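Local coordinates for protein CRISPR pre-crRNA endoribonuclease Cas5d (Mannheimia succiniciproducens, PDB 3KG4) that processes CRISPR transcripts into crRNA as a metal-independent endoribonuclease, serving adaptive immunity against viruses and other mobile genetic elements, at residues Tyr15-Thr19 with Met156-Phe161; Tyr30-Ser36 with Leu188-Asp194; Ile41-Ile45 with Cys150-Met156; Ile55-Val60 with Gly213-Val217. All blocks are in the same frame, centred on the assembly; numbering follows the deposited sequence. Where two conformers were deposited one is given.

Contacts 2 and 4 reach the same antiparallel sheet and touch each other, Leu-188 packing on Ile-215 and Pro-35 on Ile-55. Contact 2 is the most buried of the four and joins a helix start to an edge strand with methionine, ring and carboxylate chemistry, whereas contact 4 is regular strand pairing with one apolar face and one more polar face. Contacts 1 and 3 are only partly buried and share Met-156, because both use the long loop before strand 164-167; there a few amide-to-carbonyl bonds join loop to strand or helix, without a ladder. Helix 35-45 serves contact 2 with its first residues and contact 3 with its last, and Ile-33 packs on Ile-41 between them.

Contact 1 of 4, residues Tyr15-Thr19 with Met156-Phe161; sequences YACFT and MGVREF
Tyr-15 meets Phe-161 more with its methylene than with its ring: CB of Tyr-15 stands 3.6 Å from the centroid of the Phe-161 ring and only 4° off the ring normal, a CH-pi contact aimed at the middle of the face. With CG anti to the carbonyl carbon (chi1 -60°), the phenol leads away from that point, and the two ring planes end up near parallel but slid apart, with little overlap. The Phe-161 ring also follows the backbone onward. Its CD2 lies 3.7 Å from Ala-16 CA, its CE2 touches Cys-17 CB, and the amide N of Cys-17 sits at its edge, close to the ring plane. That amide makes an almost straight hydrogen bond of 3.0 Å to Met-156 O. Residues 15-16 form a short strand of the smaller sheet, paired with strand 107-112, while Met-156 to Phe-161 belong to the loop that runs from helix 135-146 to strand 164-167, the last strand of the ferredoxin-like core. A type I turn from Val-158 to Phe-161 folds the loop back and brings the ring over Tyr-15. Gly-157, at positive phi and without a side chain, brings its CA to 3.2 Å from Cys-17 O, a CA-H...O contact. Ala-16 CB rests on Met-156 CB at 3.6 Å. Met-156 runs alongside Phe-18, pointing the same way, and its SD comes to 4.0 Å from Phe-18 CZ, a Met-aromatic contact at the ring edge. A water accepts from Thr-19 N and donates to Gly-157 O, bridging the two backbones.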
# COMPACT_ATOMS: atom_id res chain seq x y z
N TYR A 15 7.90 -7.97 9.16
CA TYR A 15 8.75 -6.78 8.94
C TYR A 15 8.38 -5.97 7.69
O TYR A 15 7.84 -6.51 6.70
CB TYR A 15 10.21 -7.20 8.82
CG TYR A 15 10.74 -7.90 10.02
CD1 TYR A 15 11.07 -7.19 11.18
CD2 TYR A 15 10.90 -9.29 10.03
CE1 TYR A 15 11.57 -7.83 12.30
CE2 TYR A 15 11.39 -9.94 11.15
CZ TYR A 15 11.73 -9.21 12.27
OH TYR A 15 12.22 -9.85 13.37
N ALA A 16 8.68 -4.67 7.73
CA ALA A 16 8.49 -3.79 6.58
C ALA A 16 9.51 -2.67 6.62
O ALA A 16 9.90 -2.22 7.67
CB ALA A 16 7.07 -3.17 6.55
N CYS A 17 9.89 -2.19 5.46
CA CYS A 17 10.77 -1.06 5.39
C CYS A 17 10.42 -0.19 4.19
O CYS A 17 10.75 -0.51 3.04
CB CYS A 17 12.26 -1.49 5.33
SG CYS A 17 13.30 -0.04 5.54
N PHE A 18 9.68 0.89 4.47
CA PHE A 18 9.32 1.86 3.48
C PHE A 18 10.27 3.03 3.64
O PHE A 18 10.07 3.96 4.44
CB PHE A 18 7.87 2.29 3.66
CG PHE A 18 6.95 1.14 3.77
CD1 PHE A 18 6.66 0.35 2.66
CD2 PHE A 18 6.43 0.77 5.00
CE1 PHE A 18 5.80 -0.78 2.79
CE2 PHE A 18 5.58 -0.32 5.13
CZ PHE A 18 5.27 -1.10 4.03
N THR A 19 11.35 2.97 2.88
CA THR A 19 12.52 3.75 3.20
C THR A 19 12.31 5.27 3.08
O THR A 19 11.84 5.77 2.06
CB THR A 19 13.70 3.30 2.29
OG1 THR A 19 13.91 1.89 2.49
CG2 THR A 19 14.96 4.09 2.64
N MET A 156 7.01 -5.70 1.29
CA MET A 156 6.72 -4.60 2.16
C MET A 156 7.88 -3.61 2.11
O MET A 156 8.60 -3.46 3.07
CB MET A 156 6.52 -5.13 3.56
CG MET A 156 5.26 -5.92 3.69
SD MET A 156 3.81 -4.80 3.70
CE MET A 156 2.87 -5.74 4.81
N GLY A 157 8.04 -2.96 0.96
CA GLY A 157 8.97 -1.86 0.79
C GLY A 157 10.35 -2.24 0.30
O GLY A 157 10.96 -1.46 -0.42
N VAL A 158 10.86 -3.38 0.72
CA VAL A 158 12.14 -3.88 0.20
C VAL A 158 12.01 -5.35 -0.09
O VAL A 158 11.27 -6.07 0.57
CB VAL A 158 13.33 -3.63 1.18
CG1 VAL A 158 13.59 -2.10 1.35
CG2 VAL A 158 13.08 -4.32 2.51
N ARG A 159 12.80 -5.82 -1.06
CA ARG A 159 12.66 -7.18 -1.58
C ARG A 159 12.71 -8.29 -0.51
O ARG A 159 12.01 -9.27 -0.61
CB ARG A 159 13.70 -7.43 -2.71
N GLU A 160 13.49 -8.10 0.54
CA GLU A 160 13.68 -9.16 1.52
C GLU A 160 12.50 -9.37 2.43
O GLU A 160 12.49 -10.34 3.19
CB GLU A 160 14.93 -8.90 2.38
N PHE A 161 11.50 -8.48 2.38
CA PHE A 161 10.37 -8.59 3.29
C PHE A 161 9.09 -8.85 2.51
O PHE A 161 8.49 -7.92 2.00
CB PHE A 161 10.18 -7.27 4.08
CG PHE A 161 11.29 -6.95 5.03
CD1 PHE A 161 12.13 -7.94 5.55
CD2 PHE A 161 11.47 -5.64 5.46
CE1 PHE A 161 13.12 -7.63 6.47
CE2 PHE A 161 12.46 -5.34 6.37
CZ PHE A 161 13.30 -6.35 6.87
O HOH W 1 11.39 1.17 0.53

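Contact 2 of 4, residues Tyr30-Ser36 with Leu188-Asp194; sequences YDVITPS and LGWMLHD
Thr-34, Pro-35 and Ser-36 open helix 35-45 against Leu-192, His-193 and Asp-194 of the outermost strand 186-195. Thr-34 is the N-cap, its OG1 hydrogen-bonded to Ala-37 N. Ser-36 OG, anti to its own N (chi1 -167°), donates to Asp-194 OD2 at 2.9 Å, arriving from well above the carboxylate plane; the other oxygen of Asp-194 holds Arg-39 in a salt bridge. Pro-35 lays CB 3.3 Å from His-193 O. Beside it Leu-192 O, buried and without a polar partner in the model, has Pro-35 CD at 3.5 Å. Farther back along the chain, Tyr-30 OH accepts from Leu-192 N at 3.1 Å, while Met-191 slides past the Tyr-30 ring in the opposite direction. A bend at chi3 (48°) turns Met-191 CE over one ring face, 4.0 Å from the Tyr-30 centroid, a CH-pi contact; the sulfur, oblique to the ring, makes it a Met-aromatic pair as well. The same methyl is 3.6 Å from Thr-34 CG2. Leu-188 forks toward the loop before the helix: CD1 packs on the methyls of Val-32, CD2 on Asp-31, whose carboxylate pairs with Arg-186. Two classic beta bulges mark this strand, Leu-188 and Gly-189 facing Ala-208, His-193 and Asp-194 facing His-204. Strand 203-211 flanks it, Phe-206 meeting both Pro-35 and His-193, and beyond that Ile-215 of strand 214-216 backs Val-32 and Leu-188.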
# COMPACT_ATOMS: atom_id res chain seq x y z
N TYR A 30 9.59 4.76 7.02
CA TYR A 30 8.45 5.54 7.39
C TYR A 30 7.62 4.75 8.40
O TYR A 30 7.82 3.54 8.58
CB TYR A 30 7.62 5.78 6.18
CG TYR A 30 8.04 6.89 5.27
CD1 TYR A 30 8.06 8.22 5.70
CD2 TYR A 30 8.31 6.63 3.94
CE1 TYR A 30 8.38 9.25 4.83
CE2 TYR A 30 8.64 7.66 3.06
CZ TYR A 30 8.67 8.96 3.53
OH TYR A 30 8.97 10.00 2.68
N ASP A 31 6.72 5.45 9.07
CA ASP A 31 5.87 4.85 10.10
C ASP A 31 4.83 3.90 9.56
O ASP A 31 4.37 3.03 10.30
CB ASP A 31 5.13 5.94 10.92
CG ASP A 31 6.03 6.78 11.75
OD1 ASP A 31 7.27 6.65 11.63
OD2 ASP A 31 5.50 7.56 12.60
N VAL A 32 4.46 4.08 8.30
CA VAL A 32 3.43 3.27 7.64
C VAL A 32 3.80 3.13 6.16
O VAL A 32 4.67 3.84 5.62
CB VAL A 32 2.03 3.96 7.70
CG1 VAL A 32 1.59 4.25 9.21
CG2 VAL A 32 2.04 5.28 6.93
N ILE A 33 3.08 2.25 5.49
CA ILE A 33 3.20 2.09 4.06
C ILE A 33 2.85 3.36 3.27
O ILE A 33 1.91 4.11 3.60
CB ILE A 33 2.35 0.83 3.61
CG1 ILE A 33 2.65 0.48 2.15
CG2 ILE A 33 0.87 1.13 3.78
CD1 ILE A 33 2.22 -0.93 1.74
N THR A 34 3.65 3.63 2.24
CA THR A 34 3.43 4.72 1.33
C THR A 34 2.43 4.28 0.27
O THR A 34 2.30 3.09 0.01
CB THR A 34 4.74 5.11 0.62
OG1 THR A 34 5.31 3.94 -0.01
CG2 THR A 34 5.77 5.69 1.65
N PRO A 35 1.75 5.25 -0.38
CA PRO A 35 0.92 4.97 -1.54
C PRO A 35 1.75 4.26 -2.61
O PRO A 35 1.27 3.33 -3.24
CB PRO A 35 0.53 6.37 -2.01
CG PRO A 35 0.51 7.20 -0.67
CD PRO A 35 1.64 6.65 0.08
N SER A 36 2.99 4.72 -2.80
CA SER A 36 3.94 4.16 -3.76
C SER A 36 4.13 2.65 -3.56
O SER A 36 3.97 1.85 -4.50
CB SER A 36 5.28 4.90 -3.64
OG SER A 36 6.11 4.59 -4.73
N LEU A 188 1.31 12.08 10.60
CA LEU A 188 2.54 11.37 10.18
C LEU A 188 3.51 12.31 9.46
O LEU A 188 4.62 11.92 9.16
CB LEU A 188 2.16 10.17 9.28
CG LEU A 188 1.36 9.11 10.07
CD1 LEU A 188 0.70 8.11 9.19
CD2 LEU A 188 2.27 8.42 11.06
N GLY A 189 3.10 13.53 9.15
CA GLY A 189 4.01 14.48 8.49
C GLY A 189 4.06 14.23 6.98
O GLY A 189 3.20 13.55 6.40
N TRP A 190 5.07 14.79 6.34
CA TRP A 190 5.20 14.71 4.89
C TRP A 190 5.77 13.36 4.50
O TRP A 190 6.73 12.88 5.10
CB TRP A 190 6.07 15.85 4.40
CG TRP A 190 5.45 17.17 4.60
CD1 TRP A 190 5.77 18.12 5.55
CD2 TRP A 190 4.36 17.70 3.86
NE1 TRP A 190 4.91 19.21 5.43
CE2 TRP A 190 4.05 18.97 4.41
CE3 TRP A 190 3.61 17.25 2.77
CZ2 TRP A 190 3.06 19.77 3.89
CZ3 TRP A 190 2.63 18.02 2.27
CH2 TRP A 190 2.35 19.28 2.83
N MET A 191 5.14 12.69 3.55
CA MET A 191 5.57 11.33 3.19
C MET A 191 5.53 11.28 1.68
O MET A 191 4.72 11.96 1.06
CB MET A 191 4.59 10.26 3.71
CG MET A 191 4.57 9.99 5.22
SD MET A 191 3.67 8.50 5.81
CE MET A 191 4.39 7.23 4.62
N LEU A 192 6.37 10.42 1.10
CA LEU A 192 6.31 10.17 -0.32
C LEU A 192 4.93 9.71 -0.69
O LEU A 192 4.41 8.82 -0.03
CB LEU A 192 7.30 9.06 -0.67
CG LEU A 192 7.37 8.76 -2.17
CD1 LEU A 192 8.10 9.94 -2.82
CD2 LEU A 192 8.10 7.41 -2.35
N HIS A 193 4.32 10.35 -1.70
CA HIS A 193 3.10 9.87 -2.31
C HIS A 193 3.54 8.87 -3.42
O HIS A 193 3.24 7.68 -3.38
CB HIS A 193 2.32 11.04 -2.89
CG HIS A 193 0.92 10.70 -3.34
ND1 HIS A 193 0.60 9.50 -3.93
CD2 HIS A 193 -0.22 11.42 -3.30
CE1 HIS A 193 -0.70 9.48 -4.21
NE2 HIS A 193 -1.22 10.64 -3.85
N ASP A 194 4.25 9.37 -4.42
CA ASP A 194 4.80 8.48 -5.47
C ASP A 194 5.85 9.23 -6.26
O ASP A 194 6.06 10.40 -6.04
CB ASP A 194 3.66 7.99 -6.40
CG ASP A 194 3.75 6.49 -6.75
OD1 ASP A 194 2.66 5.84 -6.82
OD2 ASP A 194 4.89 5.97 -6.94

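Contact 3 of 4, residues Ile41-Ile45 with Cys150-Met156; sequences ILSAI and CFQQPCM
Ile-41 reaches from helix 35-45 across Pro-154 at about a right angle. Its CB is the fork. The CG2 branch meets Pro-154 CB at 3.9 Å. CG1, anti to the carbonyl carbon (chi1 -75°), passes the same proline atom and comes to 3.4 Å from Cys-155 O. The tip, CD1, stays by the same oxygen, 3.5 Å from Cys-155 O, and finishes near Met-156 SD. One turn on, Ala-44 presses CB to 3.3 Å from Gln-152 O, with Pro-154 CB to one side. Its carbonyl is the polar centre of the contact: Ala-44 O accepts from Phe-151 N at 2.9 Å, in the carbonyl plane, and from Gln-152 N at 3.3 Å, tilted out of that plane. The side chain of Ile-45 packs on Leu-9 of strand 7-13 and Phe-141 of helix 135-146. Two successive loop amides thus grip a carbonyl in the last turn of the helix, where the helix ends before supplying another amide of its own. Such amides would probably also offset the partial negative charge expected at a helix C terminus, while the rest is aliphatic carbon against proline and backbone carbonyl oxygens.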
# COMPACT_ATOMS: atom_id res chain seq x y z
N ILE A 41 2.40 -3.19 -4.63
CA ILE A 41 1.87 -4.43 -4.14
C ILE A 41 0.67 -4.83 -5.01
O ILE A 41 0.57 -5.99 -5.42
CB ILE A 41 1.51 -4.36 -2.65
CG1 ILE A 41 2.77 -4.38 -1.77
CG2 ILE A 41 0.51 -5.49 -2.25
CD1 ILE A 41 2.47 -4.16 -0.29
N LEU A 42 -0.22 -3.86 -5.32
CA LEU A 42 -1.37 -4.13 -6.17
C LEU A 42 -0.95 -4.57 -7.59
O LEU A 42 -1.49 -5.51 -8.11
CB LEU A 42 -2.29 -2.93 -6.26
CG LEU A 42 -2.92 -2.41 -4.94
CD1 LEU A 42 -3.89 -1.24 -5.26
CD2 LEU A 42 -3.63 -3.47 -4.18
N SER A 43 0.02 -3.86 -8.18
CA SER A 43 0.54 -4.12 -9.50
C SER A 43 1.22 -5.50 -9.63
O SER A 43 1.15 -6.09 -10.70
CB SER A 43 1.51 -3.02 -9.89
OG SER A 43 0.87 -1.78 -9.83
N ALA A 44 1.82 -5.99 -8.54
CA ALA A 44 2.43 -7.32 -8.47
C ALA A 44 1.40 -8.45 -8.61
O ALA A 44 1.69 -9.52 -9.18
CB ALA A 44 3.18 -7.49 -7.17
N ILE A 45 0.20 -8.19 -8.09
CA ILE A 45 -0.95 -9.09 -8.28
C ILE A 45 -1.56 -8.93 -9.68
O ILE A 45 -1.75 -9.91 -10.39
CB ILE A 45 -2.00 -8.90 -7.15
CG1 ILE A 45 -1.39 -9.26 -5.79
CG2 ILE A 45 -3.24 -9.76 -7.44
CD1 ILE A 45 -2.20 -8.82 -4.55
N CYS A 150 -0.14 -14.41 -7.38
CA CYS A 150 0.45 -13.12 -7.72
C CYS A 150 1.37 -13.36 -8.84
O CYS A 150 1.93 -14.44 -8.96
CB CYS A 150 1.24 -12.53 -6.54
SG CYS A 150 2.43 -13.67 -5.76
N PHE A 151 1.55 -12.35 -9.66
CA PHE A 151 2.46 -12.44 -10.78
C PHE A 151 3.92 -12.47 -10.29
O PHE A 151 4.65 -13.43 -10.56
CB PHE A 151 2.19 -11.28 -11.74
CG PHE A 151 3.06 -11.30 -12.95
CD1 PHE A 151 3.13 -12.44 -13.76
CD2 PHE A 151 3.84 -10.20 -13.26
CE1 PHE A 151 3.96 -12.48 -14.87
CE2 PHE A 151 4.67 -10.23 -14.37
CZ PHE A 151 4.73 -11.38 -15.18
N GLN A 152 4.34 -11.42 -9.56
CA GLN A 152 5.63 -11.39 -8.83
C GLN A 152 5.29 -11.22 -7.34
O GLN A 152 4.25 -10.63 -7.02
CB GLN A 152 6.58 -10.26 -9.30
CG GLN A 152 5.95 -9.18 -10.21
CD GLN A 152 6.68 -7.85 -10.19
OE1 GLN A 152 7.85 -7.76 -9.79
NE2 GLN A 152 5.99 -6.79 -10.62
N GLN A 153 6.10 -11.78 -6.45
CA GLN A 153 5.82 -11.72 -5.01
C GLN A 153 5.77 -10.24 -4.56
O GLN A 153 6.69 -9.49 -4.82
CB GLN A 153 6.87 -12.51 -4.19
CG GLN A 153 6.77 -12.36 -2.64
CD GLN A 153 5.59 -13.11 -2.00
OE1 GLN A 153 5.59 -14.34 -1.95
NE2 GLN A 153 4.60 -12.38 -1.48
N PRO A 154 4.66 -9.82 -3.95
CA PRO A 154 4.67 -8.47 -3.34
C PRO A 154 5.55 -8.41 -2.07
O PRO A 154 5.71 -9.39 -1.35
CB PRO A 154 3.20 -8.20 -3.04
CG PRO A 154 2.56 -9.52 -2.91
CD PRO A 154 3.34 -10.46 -3.82
N CYS A 155 6.09 -7.22 -1.82
CA CYS A 155 6.99 -7.02 -0.71
C CYS A 155 6.60 -5.75 0.03
O CYS A 155 5.93 -4.88 -0.52
CB CYS A 155 8.45 -6.95 -1.17
SG CYS A 155 8.92 -5.48 -2.03
N MET A 156 7.01 -5.70 1.29
CA MET A 156 6.72 -4.60 2.16
C MET A 156 7.88 -3.61 2.11
O MET A 156 8.60 -3.46 3.07
CB MET A 156 6.52 -5.13 3.56
CG MET A 156 5.26 -5.92 3.69
SD MET A 156 3.81 -4.80 3.70
CE MET A 156 2.87 -5.74 4.81

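Contact 4 of 4, residues Ile55-Val60 with Gly213-Val217; sequences IDKIYV and GVIDV
Ile-58 and Ile-215 form the hydrogen-bonded pair of the ladder, each N donating to the other's O at 2.9 Å. Val-60 N closes one end on Gly-213 O at 3.0 Å. At the other end Val-217 N reaches Asp-56 O along an almost straight N-H line (175°), yet it stands 44° out of the carbonyl plane, at a place where Asp-56 and Lys-57 form a classic bulge facing Glu-119. A water donates to both Asp-56 O and Val-217 O. In the non-hydrogen-bonded pairs the backbone adds CA-H...O contacts, such as Lys-57 CA to Ile-215 O at 3.2 Å. Apolar packing gathers on the face of Ile-58 and Ile-215: Ile-58 CD1 meets Val-217 CG2 at 4.0 Å, and Val-60 CG2 meets Ile-215 CD1. On the other face Tyr-59 and Val-214 lie side by side, with Val-214 CG2 tight against Tyr-59 CD1 at 3.3 Å and CG1 above the ring centre; the phenol OH goes on to Glu-119. The charged pair is looser. Extended Lys-57 runs beside Asp-216 with CE 3.3 Å from Asp-216 OD1, but NZ lies beyond salt-bridge range of it. Such antiparallel pairing adds strand 214-216 to the edge of a ferredoxin-like beta-alpha-beta-beta-alpha-beta core, strand order 4-1-3-2, the fold of the RAMP proteins to which Cas5 belongs.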
# COMPACT_ATOMS: atom_id res chain seq x y z
N ILE A 55 -4.37 4.72 -5.17
CA ILE A 55 -4.61 4.40 -3.77
C ILE A 55 -5.55 5.46 -3.20
O ILE A 55 -5.31 6.68 -3.36
CB ILE A 55 -3.31 4.34 -2.95
CG1 ILE A 55 -2.28 3.40 -3.60
CG2 ILE A 55 -3.56 3.80 -1.53
CD1 ILE A 55 -2.81 2.01 -3.88
N ASP A 56 -6.60 5.01 -2.53
CA ASP A 56 -7.59 5.91 -1.92
C ASP A 56 -7.45 5.98 -0.40
O ASP A 56 -7.54 7.07 0.20
CB ASP A 56 -9.00 5.48 -2.31
CG ASP A 56 -9.22 5.52 -3.79
OD1 ASP A 56 -8.98 6.58 -4.38
OD2 ASP A 56 -9.60 4.46 -4.37
N LYS A 57 -7.32 4.84 0.23
CA LYS A 57 -7.21 4.82 1.69
C LYS A 57 -6.19 3.78 2.11
O LYS A 57 -6.07 2.74 1.49
CB LYS A 57 -8.57 4.51 2.34
CG LYS A 57 -9.68 5.57 2.09
CD LYS A 57 -10.97 5.14 2.74
CE LYS A 57 -12.09 6.23 2.70
NZ LYS A 57 -13.29 5.55 3.31
N ILE A 58 -5.49 4.04 3.20
CA ILE A 58 -4.65 3.04 3.84
C ILE A 58 -5.12 2.92 5.28
O ILE A 58 -5.01 3.88 6.04
CB ILE A 58 -3.13 3.47 3.83
CG1 ILE A 58 -2.62 3.58 2.38
CG2 ILE A 58 -2.33 2.53 4.68
CD1 ILE A 58 -1.33 4.45 2.23
N TYR A 59 -5.64 1.75 5.64
CA TYR A 59 -6.00 1.44 7.01
C TYR A 59 -4.82 0.82 7.73
O TYR A 59 -4.28 -0.19 7.28
CB TYR A 59 -7.13 0.43 7.05
CG TYR A 59 -8.41 0.87 6.40
CD1 TYR A 59 -9.49 1.33 7.15
CD2 TYR A 59 -8.54 0.84 5.01
CE1 TYR A 59 -10.69 1.70 6.51
CE2 TYR A 59 -9.70 1.23 4.39
CZ TYR A 59 -10.79 1.63 5.13
OH TYR A 59 -11.93 1.98 4.44
N VAL A 60 -4.45 1.40 8.86
CA VAL A 60 -3.32 0.95 9.64
C VAL A 60 -3.83 0.19 10.85
O VAL A 60 -4.47 0.79 11.72
CB VAL A 60 -2.46 2.11 10.16
CG1 VAL A 60 -1.30 1.57 10.97
CG2 VAL A 60 -1.96 2.92 9.02
N GLY A 213 -7.64 5.61 12.47
CA GLY A 213 -6.95 4.46 11.92
C GLY A 213 -6.80 4.46 10.41
O GLY A 213 -6.31 3.47 9.86
N VAL A 214 -7.23 5.52 9.74
CA VAL A 214 -7.24 5.57 8.28
C VAL A 214 -6.53 6.81 7.73
O VAL A 214 -6.70 7.94 8.24
CB VAL A 214 -8.69 5.57 7.68
CG1 VAL A 214 -8.66 5.51 6.13
CG2 VAL A 214 -9.51 4.44 8.22
N ILE A 215 -5.74 6.58 6.68
CA ILE A 215 -5.08 7.62 5.94
C ILE A 215 -5.76 7.78 4.62
O ILE A 215 -5.78 6.84 3.78
CB ILE A 215 -3.60 7.31 5.69
CG1 ILE A 215 -2.90 7.01 6.99
CG2 ILE A 215 -2.90 8.49 4.92
CD1 ILE A 215 -1.52 6.34 6.85
N ASP A 216 -6.35 8.96 4.40
CA ASP A 216 -6.90 9.26 3.11
C ASP A 216 -5.80 9.82 2.21
O ASP A 216 -5.00 10.69 2.60
CB ASP A 216 -8.19 10.13 3.20
CG ASP A 216 -9.49 9.25 3.56
OD1 ASP A 216 -10.44 9.11 2.74
OD2 ASP A 216 -9.56 8.66 4.66
N VAL A 217 -5.68 9.24 1.01
CA VAL A 217 -4.62 9.59 0.10
C VAL A 217 -5.18 10.50 -0.98
O VAL A 217 -6.11 10.10 -1.73
CB VAL A 217 -4.00 8.31 -0.55
CG1 VAL A 217 -2.91 8.70 -1.55
CG2 VAL A 217 -3.47 7.40 0.53
O HOH W 2 -6.04 9.01 -4.08
O HOH W 3 -8.89 9.57 -0.51